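Local coordinates for protein uroporphyrinogen-III synthetase (Pseudomonas syringae pv. tomato, PDB 3RE1) that probably catalyses the cyclisation of the linear tetrapyrrole hydroxymethylbilane to uroporphyrinogen III, a step in porphyrin biosynthesis, at residues A[131-134]-A[135-139]; A[183-186]-A[187-191]; A[79-82]-A[83-87]. One frame throughout, in Å; residues are numbered along the deposited sequence.

From the N terminus the chain reaches contact 3 (79-87) first, on helix 75-88, then contact 1 (131-139), on helix 131-137, and last contact 2 (183-191), where a loop enters helix 186-191. In each, the two segments are consecutive, so each closes only short turns of backbone, i to i+4, and no long loop; the three follow in series, and none nests in or crosses another. Contacts 3 and 1 both lie on helices that touch strands of the mixed sheet, 166-176 and 97-99, with centres about 24 Å apart. Contact 2 belongs to the side of the parallel five-stranded sheet, its centre about 40 Å from that of contact 3 and about 51 Å from that of contact 1, consistent with the two-domain architecture of uroporphyrinogen-III synthases.

Contact 1 (A[131-134]-A[135-139]); sequences PRLK and QAIAV
L133 and I137 meet one turn apart on helix 131-137, an i to i+4 contact in an α/β fold, where the helix precedes strand 143-148 of the mixed sheet. The I137 side chain can be followed outward. I137 CB sits 3.3 Å from L133 O, and I137 CG2 lies 4.0 Å from K134 O. CG1 stays beside the backbone N, anti to the carbonyl carbon (chi1 -85°), which carries the chain back toward the preceding turn. At the tip, I137 CD1 lies 3.4 Å from L133 CG and 3.5 Å from L133 CD1, so this methyl abuts the fork of the leucine, and the two side chains cross obliquely. Both residues are buried: I137 also touches V165, and L133 reaches F98 of strand 97-99.

Around them the backbone bonding weakens along the chain. The amide of I137 is shared between two weak bonds, to L133 O and to K134 O, both bent to 131°. Beyond it A138 centres an inverse gamma turn, closed by a weak bond from V139 N to I137 O, 2.9 Å long. R132, which also touches F98, forms a salt bridge through NH2 with D114. The straighter bond belongs to the first turn: Q135 N points at P131 O over 2.9 Å, with an N-H...O angle of 162°, while Q135 CG lies 3.5 Å from the same oxygen.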
loop_
_atom_site.group_PDB
_atom_site.type_symbol
_atom_site.label_atom_id
_atom_site.label_comp_id
_atom_site.label_asym_id
_atom_site.label_seq_id
_atom_site.Cartn_x
_atom_site.Cartn_y
_atom_site.Cartn_z
ATOM N N PRO A 131 -9.084 -19.518 9.974
ATOM C CA PRO A 131 -10.259 -20.305 10.409
ATOM C C PRO A 131 -11.466 -19.416 10.671
ATOM O O PRO A 131 -12.584 -19.663 10.204
ATOM C CB PRO A 131 -9.773 -20.955 11.699
ATOM C CG PRO A 131 -8.312 -21.160 11.438
ATOM C CD PRO A 131 -7.888 -19.882 10.755
ATOM N N ARG A 132 -11.211 -18.372 11.432
ATOM C CA ARG A 132 -12.217 -17.408 11.776
ATOM C C ARG A 132 -12.952 -17.015 10.492
ATOM O O ARG A 132 -14.181 -16.984 10.451
ATOM C CB ARG A 132 -11.511 -16.210 12.393
ATOM C CG ARG A 132 -12.394 -15.260 13.125
ATOM C CD ARG A 132 -12.720 -15.706 14.525
ATOM N NE ARG A 132 -13.469 -14.632 15.158
ATOM C CZ ARG A 132 -14.656 -14.215 14.720
ATOM N NH1 ARG A 132 -15.224 -14.797 13.661
ATOM N NH2 ARG A 132 -15.284 -13.226 15.334
ATOM N N LEU A 133 -12.184 -16.733 9.439
ATOM C CA LEU A 133 -12.736 -16.316 8.164
ATOM C C LEU A 133 -13.455 -17.456 7.458
ATOM O O LEU A 133 -14.533 -17.268 6.907
ATOM C CB LEU A 133 -11.630 -15.770 7.260
ATOM C CG LEU A 133 -12.142 -15.267 5.900
ATOM C CD1 LEU A 133 -13.158 -14.143 6.122
ATOM C CD2 LEU A 133 -10.988 -14.820 5.004
ATOM N N LYS A 134 -12.864 -18.644 7.471
ATOM C CA LYS A 134 -13.513 -19.789 6.849
ATOM C C LYS A 134 -14.913 -20.028 7.396
ATOM O O LYS A 134 -15.807 -20.314 6.631
ATOM C CB LYS A 134 -12.661 -21.050 6.994
ATOM C CG LYS A 134 -11.299 -20.953 6.317
ATOM C CD LYS A 134 -10.792 -22.326 5.816
ATOM C CE LYS A 134 -11.757 -22.900 4.767
ATOM N NZ LYS A 134 -11.183 -23.993 3.953
ATOM N N GLN A 135 -15.101 -19.900 8.713
ATOM C CA GLN A 135 -16.409 -20.126 9.345
ATOM C C GLN A 135 -17.484 -19.152 8.871
ATOM O O GLN A 135 -18.622 -19.541 8.616
ATOM C CB GLN A 135 -16.301 -20.019 10.858
ATOM C CG GLN A 135 -15.472 -21.118 11.483
ATOM C CD GLN A 135 -15.129 -20.824 12.936
ATOM O OE1 GLN A 135 -14.307 -21.520 13.545
ATOM N NE2 GLN A 135 -15.758 -19.787 13.500
ATOM N N ALA A 136 -17.129 -17.881 8.768
ATOM C CA ALA A 136 -18.081 -16.888 8.350
ATOM C C ALA A 136 -18.443 -17.079 6.868
ATOM O O ALA A 136 -19.488 -16.627 6.408
ATOM C CB ALA A 136 -17.503 -15.539 8.580
ATOM N N ILE A 137 -17.565 -17.765 6.144
ATOM C CA ILE A 137 -17.671 -18.027 4.712
ATOM C C ILE A 137 -18.280 -19.404 4.457
ATOM O O ILE A 137 -18.623 -19.725 3.343
ATOM C CB ILE A 137 -16.219 -17.985 4.107
ATOM C CG1 ILE A 137 -15.849 -16.545 3.779
ATOM C CG2 ILE A 137 -16.066 -18.863 2.892
ATOM C CD1 ILE A 137 -14.353 -16.288 3.586
ATOM N N ALA A 138 -18.338 -20.234 5.488
ATOM C CA ALA A 138 -18.707 -21.627 5.363
ATOM C C ALA A 138 -20.204 -21.841 5.335
ATOM O O ALA A 138 -20.793 -22.435 6.249
ATOM C CB ALA A 138 -18.100 -22.413 6.516
ATOM N N VAL A 139 -20.837 -21.318 4.307
ATOM C CA VAL A 139 -22.258 -21.445 4.128
ATOM C C VAL A 139 -22.350 -21.293 2.625
ATOM O O VAL A 139 -21.337 -21.016 1.977
ATOM C CB VAL A 139 -22.999 -20.307 4.884
ATOM C CG1 VAL A 139 -24.216 -19.830 4.124
ATOM C CG2 VAL A 139 -23.428 -20.769 6.245
#

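Contact 2 (A[183-186]-A[187-191]); sequences GTLL and QRVEV
L185 and V189 meet where the loop after strand 166-176 winds into helix 186-191, and they mark the buried side of this helix start. L185 CD1 and V189 CG2 approach to 4.3 Å, a glancing apolar contact, and both residues are buried. The backbone beneath is more firmly tied. V189 N bonds to L185 O at 3.1 Å, tilted 29° from the carbonyl plane, and E190 N bonds to L186 O at 3.0 Å, continuing the i to i+4 pattern that Q187 N to G183 O begins. The amide of R188 is less well placed: it makes a weak bond to L185 O and another to T184 O, the latter doubtful because that oxygen lies too close to a neighbouring atom in the model.

The exposed side is looser. G183 presents its carbonyl to Q187 N, and although the bond from Q187 N to G183 O is long at 3.3 Å it is almost straight (177°). The Q187 side chain takes the rotamer with CG between the backbone N and the carbonyl carbon (chi1 84°), then runs extended, and this lays it alongside T184, pointing the same way. Q187 CG comes within 3.8 Å of T184 CA, whereas Q187 OE1 stands 4.1 Å from T184 CG2, a light touch. T184 turns its hydroxyl elsewhere, bonding through OG1 to A181 O.

Neighbouring elements meet the buried side and its flanks: L185 and L186 both pack on L219 of helix 216-219, V189 touches the C-terminal Y269, and R188 lies against L43 while its NE bonds to S41 of strand 39-42, an outer strand of the parallel sheet.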
loop_
_atom_site.group_PDB
_atom_site.type_symbol
_atom_site.label_atom_id
_atom_site.label_comp_id
_atom_site.label_asym_id
_atom_site.label_seq_id
_atom_site.Cartn_x
_atom_site.Cartn_y
_atom_site.Cartn_z
ATOM N N GLY A 183 10.494 17.064 -14.859
ATOM C CA GLY A 183 11.919 16.857 -14.697
ATOM C C GLY A 183 12.461 16.938 -13.276
ATOM O O GLY A 183 13.653 16.678 -13.068
ATOM N N THR A 184 11.614 17.285 -12.298
ATOM C CA THR A 184 12.081 17.439 -10.906
ATOM C C THR A 184 12.570 16.133 -10.287
ATOM O O THR A 184 13.096 16.137 -9.173
ATOM C CB THR A 184 11.018 18.074 -9.953
ATOM O OG1 THR A 184 9.765 17.398 -10.093
ATOM C CG2 THR A 184 10.833 19.550 -10.248
ATOM N N LEU A 185 12.399 15.023 -11.011
ATOM C CA LEU A 185 12.836 13.708 -10.532
ATOM C C LEU A 185 14.324 13.512 -10.794
ATOM O O LEU A 185 15.073 13.136 -9.900
ATOM C CB LEU A 185 12.024 12.582 -11.196
ATOM C CG LEU A 185 12.219 11.132 -10.702
ATOM C CD1 LEU A 185 13.402 10.467 -11.335
ATOM C CD2 LEU A 185 12.330 11.059 -9.181
ATOM N N LEU A 186 14.742 13.770 -12.026
ATOM C CA LEU A 186 16.143 13.683 -12.375
ATOM C C LEU A 186 16.963 14.737 -11.610
ATOM O O LEU A 186 18.010 14.426 -11.025
ATOM C CB LEU A 186 16.325 13.853 -13.890
ATOM C CG LEU A 186 17.760 13.722 -14.444
ATOM C CD1 LEU A 186 18.418 12.371 -14.102
ATOM C CD2 LEU A 186 17.786 13.975 -15.958
ATOM N N GLN A 187 16.484 15.979 -11.596
ATOM C CA GLN A 187 17.248 17.046 -10.961
ATOM C C GLN A 187 17.277 16.810 -9.462
ATOM O O GLN A 187 18.172 17.294 -8.758
ATOM C CB GLN A 187 16.672 18.434 -11.287
ATOM C CG GLN A 187 15.527 18.834 -10.397
ATOM C CD GLN A 187 15.040 20.235 -10.674
ATOM O OE1 GLN A 187 14.474 20.513 -11.748
ATOM N NE2 GLN A 187 15.245 21.139 -9.701
ATOM N N ARG A 188 16.296 16.058 -8.973
ATOM C CA ARG A 188 16.249 15.764 -7.556
ATOM C C ARG A 188 17.278 14.706 -7.202
ATOM O O ARG A 188 17.896 14.760 -6.149
ATOM C CB ARG A 188 14.865 15.303 -7.153
ATOM C CG ARG A 188 14.728 15.018 -5.680
ATOM C CD ARG A 188 14.997 16.250 -4.856
ATOM N NE ARG A 188 14.326 16.128 -3.563
ATOM C CZ ARG A 188 13.033 16.389 -3.349
ATOM N NH1 ARG A 188 12.250 16.816 -4.331
ATOM N NH2 ARG A 188 12.523 16.237 -2.140
ATOM N N VAL A 189 17.470 13.758 -8.099
ATOM C CA VAL A 189 18.430 12.682 -7.883
ATOM C C VAL A 189 19.862 13.194 -8.012
ATOM O O VAL A 189 20.767 12.683 -7.347
ATOM C CB VAL A 189 18.198 11.499 -8.880
ATOM C CG1 VAL A 189 19.198 10.365 -8.633
ATOM C CG2 VAL A 189 16.801 10.967 -8.728
ATOM N N GLU A 190 20.053 14.204 -8.861
ATOM C CA GLU A 190 21.378 14.786 -9.129
ATOM C C GLU A 190 21.879 15.708 -8.033
ATOM O O GLU A 190 22.870 15.411 -7.377
ATOM C CB GLU A 190 21.380 15.530 -10.479
ATOM C CG GLU A 190 21.262 14.595 -11.674
ATOM C CD GLU A 190 22.215 13.412 -11.542
ATOM O OE1 GLU A 190 23.438 13.606 -11.741
ATOM O OE2 GLU A 190 21.747 12.293 -11.232
ATOM N N VAL A 191 21.177 16.818 -7.833
ATOM C CA VAL A 191 21.478 17.783 -6.772
ATOM C C VAL A 191 21.548 17.155 -5.378
ATOM O O VAL A 191 22.316 17.627 -4.530
ATOM C CB VAL A 191 20.426 18.921 -6.732
ATOM C CG1 VAL A 191 20.739 19.914 -5.620
ATOM C CG2 VAL A 191 20.356 19.623 -8.088
#

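Contact 3 (A[79-82]-A[83-87]); sequences RLAI and ELIDE
A81 and I85 form an i to i+4 contact within helix 75-88, the helix of a beta-alpha-beta unit that connects strand 69-72 to strand 97-99 of the mixed sheet. The side chains approach at A81 CB and I85 CD1, 4.3 Å apart. With chi1 at -75°, I85 CG1 lies beside its own backbone N, so the branch heads back along the helix toward A81; the exact place of CD1 is doubtful, because it overlaps the alanine carbonyl in the model.

The backbone evidence for a regular turn is clearest one residue on, where D86 N bonds to I82 O at 3.0 Å with an N-H...O angle of 166°. At the earlier end, E83 N makes only a weak, 3.5 Å bond to R79 O. E83 CG, held beside its own backbone N, passes 3.3 Å from R79 O.

Neighbours separate the helix faces. L80, A81 and L84 rest on L172 of strand 166-176, whereas I82 packs on L108 of helix 102-110 and, with I85, on Y111. The acidic groups lie at the exposed margin: D86, its CG anti to the backbone N (chi1 -176°), hydrogen-bonds through OD1 to Y111 OH, and E87 forms a salt bridge with R58. The chemistry thus implies an amphipathic helix whose aliphatic faces join sheet and neighbouring helix, with the carboxylates of D86 and E87 anchored at its edge.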
loop_
_atom_site.group_PDB
_atom_site.type_symbol
_atom_site.label_atom_id
_atom_site.label_comp_id
_atom_site.label_asym_id
_atom_site.label_seq_id
_atom_site.Cartn_x
_atom_site.Cartn_y
_atom_site.Cartn_z
ATOM N N ARG A 79 -9.473 3.573 8.326
ATOM C CA ARG A 79 -9.790 4.836 8.929
ATOM C C ARG A 79 -11.017 5.464 8.334
ATOM O O ARG A 79 -11.789 6.069 9.067
ATOM C CB ARG A 79 -8.606 5.810 8.822
ATOM C CG ARG A 79 -7.391 5.334 9.616
ATOM C CD ARG A 79 -6.757 6.475 10.343
ATOM N NE ARG A 79 -5.949 6.040 11.480
ATOM C CZ ARG A 79 -4.797 5.396 11.366
ATOM N NH1 ARG A 79 -4.314 5.105 10.159
ATOM N NH2 ARG A 79 -4.133 5.044 12.462
ATOM N N LEU A 80 -11.191 5.366 7.019
ATOM C CA LEU A 80 -12.354 5.968 6.393
ATOM C C LEU A 80 -13.577 5.137 6.713
ATOM O O LEU A 80 -14.710 5.616 6.638
ATOM C CB LEU A 80 -12.182 6.029 4.884
ATOM C CG LEU A 80 -11.375 7.190 4.298
ATOM C CD1 LEU A 80 -12.035 8.545 4.637
ATOM C CD2 LEU A 80 -9.982 7.143 4.838
ATOM N N ALA A 81 -13.332 3.875 7.062
ATOM C CA ALA A 81 -14.393 2.927 7.335
ATOM C C ALA A 81 -14.979 3.287 8.672
ATOM O O ALA A 81 -16.177 3.540 8.765
ATOM C CB ALA A 81 -13.857 1.481 7.339
ATOM N N ILE A 82 -14.132 3.332 9.702
ATOM C CA ILE A 82 -14.558 3.715 11.057
ATOM C C ILE A 82 -15.429 4.994 11.053
ATOM O O ILE A 82 -16.448 5.087 11.750
ATOM C CB ILE A 82 -13.366 3.953 11.970
ATOM C CG1 ILE A 82 -12.421 2.755 11.995
ATOM C CG2 ILE A 82 -13.846 4.206 13.354
ATOM C CD1 ILE A 82 -13.009 1.372 12.411
ATOM N N GLU A 83 -15.030 5.967 10.249
ATOM C CA GLU A 83 -15.749 7.217 10.152
ATOM C C GLU A 83 -17.143 7.089 9.565
ATOM O O GLU A 83 -18.021 7.897 9.860
ATOM C CB GLU A 83 -14.932 8.256 9.378
ATOM C CG GLU A 83 -13.616 8.642 10.093
ATOM C CD GLU A 83 -13.812 9.034 11.583
ATOM O OE1 GLU A 83 -14.651 9.917 11.876
ATOM O OE2 GLU A 83 -13.127 8.467 12.466
ATOM N N LEU A 84 -17.357 6.078 8.751
ATOM C CA LEU A 84 -18.680 5.855 8.181
ATOM C C LEU A 84 -19.594 5.066 9.142
ATOM O O LEU A 84 -20.741 5.453 9.352
ATOM C CB LEU A 84 -18.551 5.135 6.852
ATOM C CG LEU A 84 -18.863 5.946 5.604
ATOM C CD1 LEU A 84 -18.077 7.226 5.532
ATOM C CD2 LEU A 84 -18.514 5.051 4.446
ATOM N N ILE A 85 -19.069 3.979 9.713
ATOM C CA ILE A 85 -19.763 3.195 10.705
ATOM C C ILE A 85 -20.244 4.118 11.821
ATOM O O ILE A 85 -21.431 4.183 12.121
ATOM C CB ILE A 85 -18.838 2.123 11.319
ATOM C CG1 ILE A 85 -18.628 0.979 10.334
ATOM C CG2 ILE A 85 -19.435 1.532 12.562
ATOM C CD1 ILE A 85 -17.812 1.293 9.095
ATOM N N ASP A 86 -19.313 4.835 12.433
ATOM C CA ASP A 86 -19.632 5.685 13.570
ATOM C C ASP A 86 -20.739 6.677 13.266
ATOM O O ASP A 86 -21.449 7.136 14.159
ATOM C CB ASP A 86 -18.401 6.452 14.013
ATOM C CG ASP A 86 -18.660 7.268 15.242
ATOM O OD1 ASP A 86 -18.744 6.661 16.331
ATOM O OD2 ASP A 86 -18.778 8.508 15.109
ATOM N N GLU A 87 -20.890 7.005 11.999
ATOM C CA GLU A 87 -21.903 7.954 11.620
ATOM C C GLU A 87 -23.290 7.345 11.539
ATOM O O GLU A 87 -24.262 7.984 11.932
ATOM C CB GLU A 87 -21.535 8.555 10.285
ATOM C CG GLU A 87 -22.515 9.564 9.744
ATOM C CD GLU A 87 -21.877 10.423 8.665
ATOM O OE1 GLU A 87 -21.098 11.350 9.024
ATOM O OE2 GLU A 87 -22.130 10.161 7.459
#